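Local atomic coordinates of protein STN1 (Saccharomyces cerevisiae, PDB entry 3KEY), a protein that helps set telomere length and protect chromosome ends, inhibiting telomerase loading through its interaction with CDC13, and is represented here by its C-terminal tandem winged helix-turn-helix part. Residues L10-L15 against F139-K144; N69-V72 against L76-L79. One frame throughout, in Å; residues are numbered along the deposited sequence.

Contact 1: residues L10-L15 against F139-K144; sequences LMLILL and FKECLK
Leu12 and Glu141 meet head on between two helices, and nearly all of this small contact, 121 Å² with both sides summed, gathers round that glutamate. All of it is van der Waals contact: methyls against the glutamate methylene and against its carboxylate. Leu12 presents both of its methyls. Its CD2 packs against Glu141 CG at 3.5 Å and lies almost as near Glu141 OE1. Its CD1 rests against the carboxylate carbon, with Leu12 CD1 to Glu141 CD measuring 3.9 Å. The leucine thus covers the bend of the glutamate chain, which turns at chi2 (-44°) and brings the carboxylate round beside the two methyls.

Met11 adds a second, lighter touch on the same methylene, Met11 CE to Glu141 CG at 4.0 Å. Its CG stands anti to the backbone N (chi1 177°) and the chain runs out extended until chi3, where the turn sets the terminal methyl near the glutamate. The two side chains run antiparallel past one another.

The same OE1 that touches Leu12 also has a long, weak ion pair with Arg145, one turn farther along the helix. The backbones stay well apart, with Leu12 CA and Glu141 CA 8.6 Å from each other.

The contact joins the first winged helix-turn-helix domain, through helix 6-16, to helix 132-149 of the second. Helix 90-108 touches both sides, taking Met11 on Leu92 and Cys142 on Phe96 and Ile103, while strand 154-161 packs on helix 132-149 through Phe139 and Leu143.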
loop_
_atom_site.group_PDB
_atom_site.type_symbol
_atom_site.label_atom_id
_atom_site.label_comp_id
_atom_site.label_asym_id
_atom_site.label_seq_id
_atom_site.Cartn_x
_atom_site.Cartn_y
_atom_site.Cartn_z
ATOM N N LEU A 10 -4.189 5.999 -2.167
ATOM C CA LEU A 10 -5.466 5.305 -2.060
ATOM C C LEU A 10 -5.299 4.201 -1.022
ATOM O O LEU A 10 -6.195 3.961 -0.214
ATOM C CB LEU A 10 -5.887 4.696 -3.404
ATOM C CG LEU A 10 -7.149 3.823 -3.337
ATOM C CD1 LEU A 10 -8.316 4.635 -2.776
ATOM C CD2 LEU A 10 -7.480 3.280 -4.715
ATOM N N MET A 11 -4.145 3.535 -1.046
ATOM C CA MET A 11 -3.874 2.475 -0.081
ATOM C C MET A 11 -4.010 3.013 1.351
ATOM O O MET A 11 -4.647 2.384 2.199
ATOM C CB MET A 11 -2.466 1.897 -0.284
ATOM C CG MET A 11 -2.095 0.833 0.756
ATOM S SD MET A 11 -0.402 0.205 0.590
ATOM C CE MET A 11 0.555 1.638 1.185
ATOM N N LEU A 12 -3.428 4.181 1.612
ATOM C CA LEU A 12 -3.496 4.779 2.946
ATOM C C LEU A 12 -4.917 5.162 3.346
ATOM O O LEU A 12 -5.268 5.125 4.527
ATOM C CB LEU A 12 -2.588 6.014 3.031
ATOM C CG LEU A 12 -1.080 5.752 2.973
ATOM C CD1 LEU A 12 -0.339 7.077 3.069
ATOM C CD2 LEU A 12 -0.663 4.829 4.111
ATOM N N ILE A 13 -5.734 5.541 2.371
ATOM C CA ILE A 13 -7.117 5.906 2.657
ATOM C C ILE A 13 -7.856 4.637 3.089
ATOM O O ILE A 13 -8.556 4.619 4.107
ATOM C CB ILE A 13 -7.792 6.514 1.408
ATOM C CG1 ILE A 13 -7.128 7.856 1.070
ATOM C CG2 ILE A 13 -9.290 6.664 1.641
ATOM C CD1 ILE A 13 -7.661 8.530 -0.183
ATOM N N LEU A 14 -7.675 3.567 2.321
ATOM C CA LEU A 14 -8.320 2.296 2.629
ATOM C C LEU A 14 -7.902 1.791 4.006
ATOM O O LEU A 14 -8.733 1.316 4.780
ATOM C CB LEU A 14 -7.972 1.262 1.556
ATOM C CG LEU A 14 -8.537 1.619 0.180
ATOM C CD1 LEU A 14 -8.052 0.642 -0.869
ATOM C CD2 LEU A 14 -10.048 1.612 0.252
ATOM N N LEU A 15 -6.619 1.914 4.320
ATOM C CA LEU A 15 -6.112 1.463 5.611
ATOM C C LEU A 15 -6.794 2.193 6.771
ATOM O O LEU A 15 -7.100 1.583 7.796
ATOM C CB LEU A 15 -4.598 1.676 5.685
ATOM C CG LEU A 15 -3.913 1.234 6.984
ATOM C CD1 LEU A 15 -4.028 -0.277 7.145
ATOM C CD2 LEU A 15 -2.448 1.651 6.961
ATOM N N PHE A 139 5.784 -1.997 3.828
ATOM C CA PHE A 139 6.921 -1.739 4.709
ATOM C C PHE A 139 7.446 -0.306 4.592
ATOM O O PHE A 139 7.826 0.293 5.599
ATOM C CB PHE A 139 8.050 -2.758 4.471
ATOM C CG PHE A 139 7.871 -4.044 5.252
ATOM C CD1 PHE A 139 7.062 -5.066 4.766
ATOM C CD2 PHE A 139 8.464 -4.197 6.507
ATOM C CE1 PHE A 139 6.841 -6.226 5.516
ATOM C CE2 PHE A 139 8.254 -5.349 7.269
ATOM C CZ PHE A 139 7.438 -6.368 6.773
ATOM N N LYS A 140 7.453 0.254 3.380
ATOM C CA LYS A 140 7.902 1.636 3.214
ATOM C C LYS A 140 7.039 2.583 4.062
ATOM O O LYS A 140 7.561 3.447 4.775
ATOM C CB LYS A 140 7.843 2.059 1.740
ATOM C CG LYS A 140 9.030 1.579 0.907
ATOM C CD LYS A 140 8.948 2.052 -0.544
ATOM C CE LYS A 140 10.226 1.698 -1.313
ATOM N NZ LYS A 140 10.138 2.121 -2.748
ATOM N N GLU A 141 5.720 2.419 3.982
ATOM C CA GLU A 141 4.802 3.252 4.752
ATOM C C GLU A 141 4.989 3.087 6.266
ATOM O O GLU A 141 4.994 4.070 7.008
ATOM C CB GLU A 141 3.353 2.933 4.389
ATOM C CG GLU A 141 2.689 4.002 3.564
ATOM C CD GLU A 141 2.992 5.404 4.084
ATOM O OE1 GLU A 141 2.671 5.725 5.260
ATOM O OE2 GLU A 141 3.560 6.183 3.308
ATOM N N CYS A 142 5.123 1.848 6.725
ATOM C CA CYS A 142 5.328 1.606 8.149
ATOM C C CYS A 142 6.656 2.198 8.610
ATOM O O CYS A 142 6.724 2.837 9.657
ATOM C CB CYS A 142 5.301 0.111 8.448
ATOM S SG CYS A 142 3.682 -0.620 8.208
ATOM N N LEU A 143 7.710 1.992 7.826
ATOM C CA LEU A 143 9.022 2.519 8.190
ATOM C C LEU A 143 8.994 4.041 8.226
ATOM O O LEU A 143 9.615 4.662 9.091
ATOM C CB LEU A 143 10.091 2.007 7.212
ATOM C CG LEU A 143 10.447 0.528 7.442
ATOM C CD1 LEU A 143 11.246 -0.048 6.280
ATOM C CD2 LEU A 143 11.243 0.419 8.749
ATOM N N LYS A 144 8.258 4.637 7.295
ATOM C CA LYS A 144 8.128 6.091 7.229
ATOM C C LYS A 144 7.484 6.578 8.538
ATOM O O LYS A 144 7.950 7.540 9.157
ATOM C CB LYS A 144 7.263 6.462 6.019
ATOM C CG LYS A 144 7.108 7.945 5.722
ATOM C CD LYS A 144 6.383 8.144 4.373
ATOM C CE LYS A 144 6.096 9.621 4.088
ATOM N NZ LYS A 144 5.506 9.871 2.729
#

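Contact 2: residues N69-V72 against L76-L79; sequences NRLV and LIGL
Ile77 folds its CG1 branch back against the last turn of helix 56-73, meeting Val72 CG2 at 3.8 Å and Leu71 CB at 3.9 Å. With chi1 at 60°, CG1 sits between the backbone N and the carbonyl carbon, and this brings CG1 and CD1 over both helix residues. The side chains of Val72 and Ile77 cross at about a right angle. Beside this pair, Leu71 and Leu76 meet obliquely through their methyls, Leu71 CD2 to Leu76 CD1 at 3.8 Å. An alanine in place of Ile77 would probably strip Val72 CG2 and Leu71 CB of the CG1 and CD1 contacts and leave a gap beneath the end of the helix.

Farther out the backbone takes over. Leu76 N donates to Leu71 O at 3.0 Å, a bent bond (142° at the hydrogen) that ties the end of the helix to the chain that leaves it. Val72 CA makes a nearly straight CA-H...O contact with Ile77 O at 3.3 Å. A water donates to Ile77 O at 2.9 Å and, weakly, to Val72 O.

Here helix 56-73 of the first winged helix-turn-helix domain leads into the wing, the hairpin of strands 78-81 and 86-88. Gly78 makes backbone hydrogen bonds with Asp88 on strand 86-88, whose Phe87 touches Val72, Ile77 and Leu79, while helix 6-16 packs against Leu71.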
loop_
_atom_site.group_PDB
_atom_site.type_symbol
_atom_site.label_atom_id
_atom_site.label_comp_id
_atom_site.label_asym_id
_atom_site.label_seq_id
_atom_site.Cartn_x
_atom_site.Cartn_y
_atom_site.Cartn_z
ATOM N N ASN A 69 -7.579 -1.567 -9.338
ATOM C CA ASN A 69 -7.026 -2.757 -9.966
ATOM C C ASN A 69 -5.545 -2.940 -9.644
ATOM O O ASN A 69 -5.083 -4.073 -9.522
ATOM C CB ASN A 69 -7.243 -2.727 -11.485
ATOM C CG ASN A 69 -8.718 -2.909 -11.875
ATOM O OD1 ASN A 69 -9.567 -3.201 -11.025
ATOM N ND2 ASN A 69 -9.020 -2.744 -13.164
ATOM N N ARG A 70 -4.797 -1.844 -9.503
ATOM C CA ARG A 70 -3.379 -1.954 -9.173
ATOM C C ARG A 70 -3.240 -2.598 -7.793
ATOM O O ARG A 70 -2.381 -3.453 -7.585
ATOM C CB ARG A 70 -2.695 -0.576 -9.150
ATOM C CG ARG A 70 -2.589 0.128 -10.497
ATOM C CD ARG A 70 -1.882 1.485 -10.370
ATOM N NE ARG A 70 -2.123 2.348 -11.528
ATOM C CZ ARG A 70 -1.661 3.592 -11.653
ATOM N NH1 ARG A 70 -0.923 4.133 -10.691
ATOM N NH2 ARG A 70 -1.948 4.302 -12.738
ATOM N N LEU A 71 -4.086 -2.178 -6.854
ATOM C CA LEU A 71 -4.064 -2.709 -5.495
ATOM C C LEU A 71 -4.471 -4.185 -5.446
ATOM O O LEU A 71 -3.786 -5.002 -4.827
ATOM C CB LEU A 71 -4.980 -1.876 -4.588
ATOM C CG LEU A 71 -4.540 -0.416 -4.402
ATOM C CD1 LEU A 71 -5.567 0.353 -3.591
ATOM C CD2 LEU A 71 -3.175 -0.387 -3.716
ATOM N N VAL A 72 -5.582 -4.527 -6.095
ATOM C CA VAL A 72 -6.046 -5.915 -6.122
ATOM C C VAL A 72 -4.962 -6.777 -6.768
ATOM O O VAL A 72 -4.697 -7.893 -6.335
ATOM C CB VAL A 72 -7.351 -6.070 -6.953
ATOM C CG1 VAL A 72 -7.751 -7.547 -7.022
ATOM C CG2 VAL A 72 -8.471 -5.243 -6.337
ATOM N N LEU A 76 -2.981 -6.425 -2.266
ATOM C CA LEU A 76 -3.170 -5.552 -1.107
ATOM C C LEU A 76 -4.623 -5.535 -0.612
ATOM O O LEU A 76 -4.892 -5.378 0.585
ATOM C CB LEU A 76 -2.668 -4.143 -1.433
ATOM C CG LEU A 76 -1.138 -4.112 -1.608
ATOM C CD1 LEU A 76 -0.669 -2.720 -2.015
ATOM C CD2 LEU A 76 -0.466 -4.540 -0.298
ATOM N N ILE A 77 -5.559 -5.681 -1.539
ATOM C CA ILE A 77 -6.968 -5.770 -1.179
ATOM C C ILE A 77 -7.567 -6.811 -2.102
ATOM O O ILE A 77 -7.050 -7.072 -3.188
ATOM C CB ILE A 77 -7.761 -4.443 -1.375
ATOM C CG1 ILE A 77 -7.697 -4.011 -2.838
ATOM C CG2 ILE A 77 -7.251 -3.384 -0.410
ATOM C CD1 ILE A 77 -8.576 -2.815 -3.155
ATOM N N GLY A 78 -8.656 -7.419 -1.664
ATOM C CA GLY A 78 -9.292 -8.400 -2.510
ATOM C C GLY A 78 -10.703 -7.993 -2.810
ATOM O O GLY A 78 -11.296 -7.140 -2.111
ATOM N N LEU A 79 -11.227 -8.596 -3.871
ATOM C CA LEU A 79 -12.602 -8.371 -4.281
ATOM C C LEU A 79 -13.330 -9.470 -3.533
ATOM O O LEU A 79 -13.303 -10.626 -3.969
ATOM C CB LEU A 79 -12.733 -8.584 -5.792
ATOM C CG LEU A 79 -14.059 -8.218 -6.442
ATOM C CD1 LEU A 79 -14.422 -6.766 -6.184
ATOM C CD2 LEU A 79 -13.864 -8.498 -7.914
HETATM O O HOH W 1 -6.206 -9.723 -4.008
#

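How the contacts relate
Helix 6-16 supplies one side of contact 1 and packs against contact 2, using different sides for the two. Met11 and Leu12 look to 139-144 in contact 1, whereas Leu10 and Leu14 pack on contact 2: Leu10 CD2 and Leu14 CD1 each lie 3.7 Å from Leu71 CD1, and Leu14 CD1 is 4.1 Å from Ile77 CG2. Met11 touches both, because Met11 SD comes within 3.9 Å of Leu76 CD1 while its methyl reaches Glu141. The centres of contacts 1 and 2 lie about 14 Å apart. Contact 2 is internal to the first winged helix-turn-helix domain; contact 1 bridges to the second, and through Met11 side-chain packing runs from one to the other.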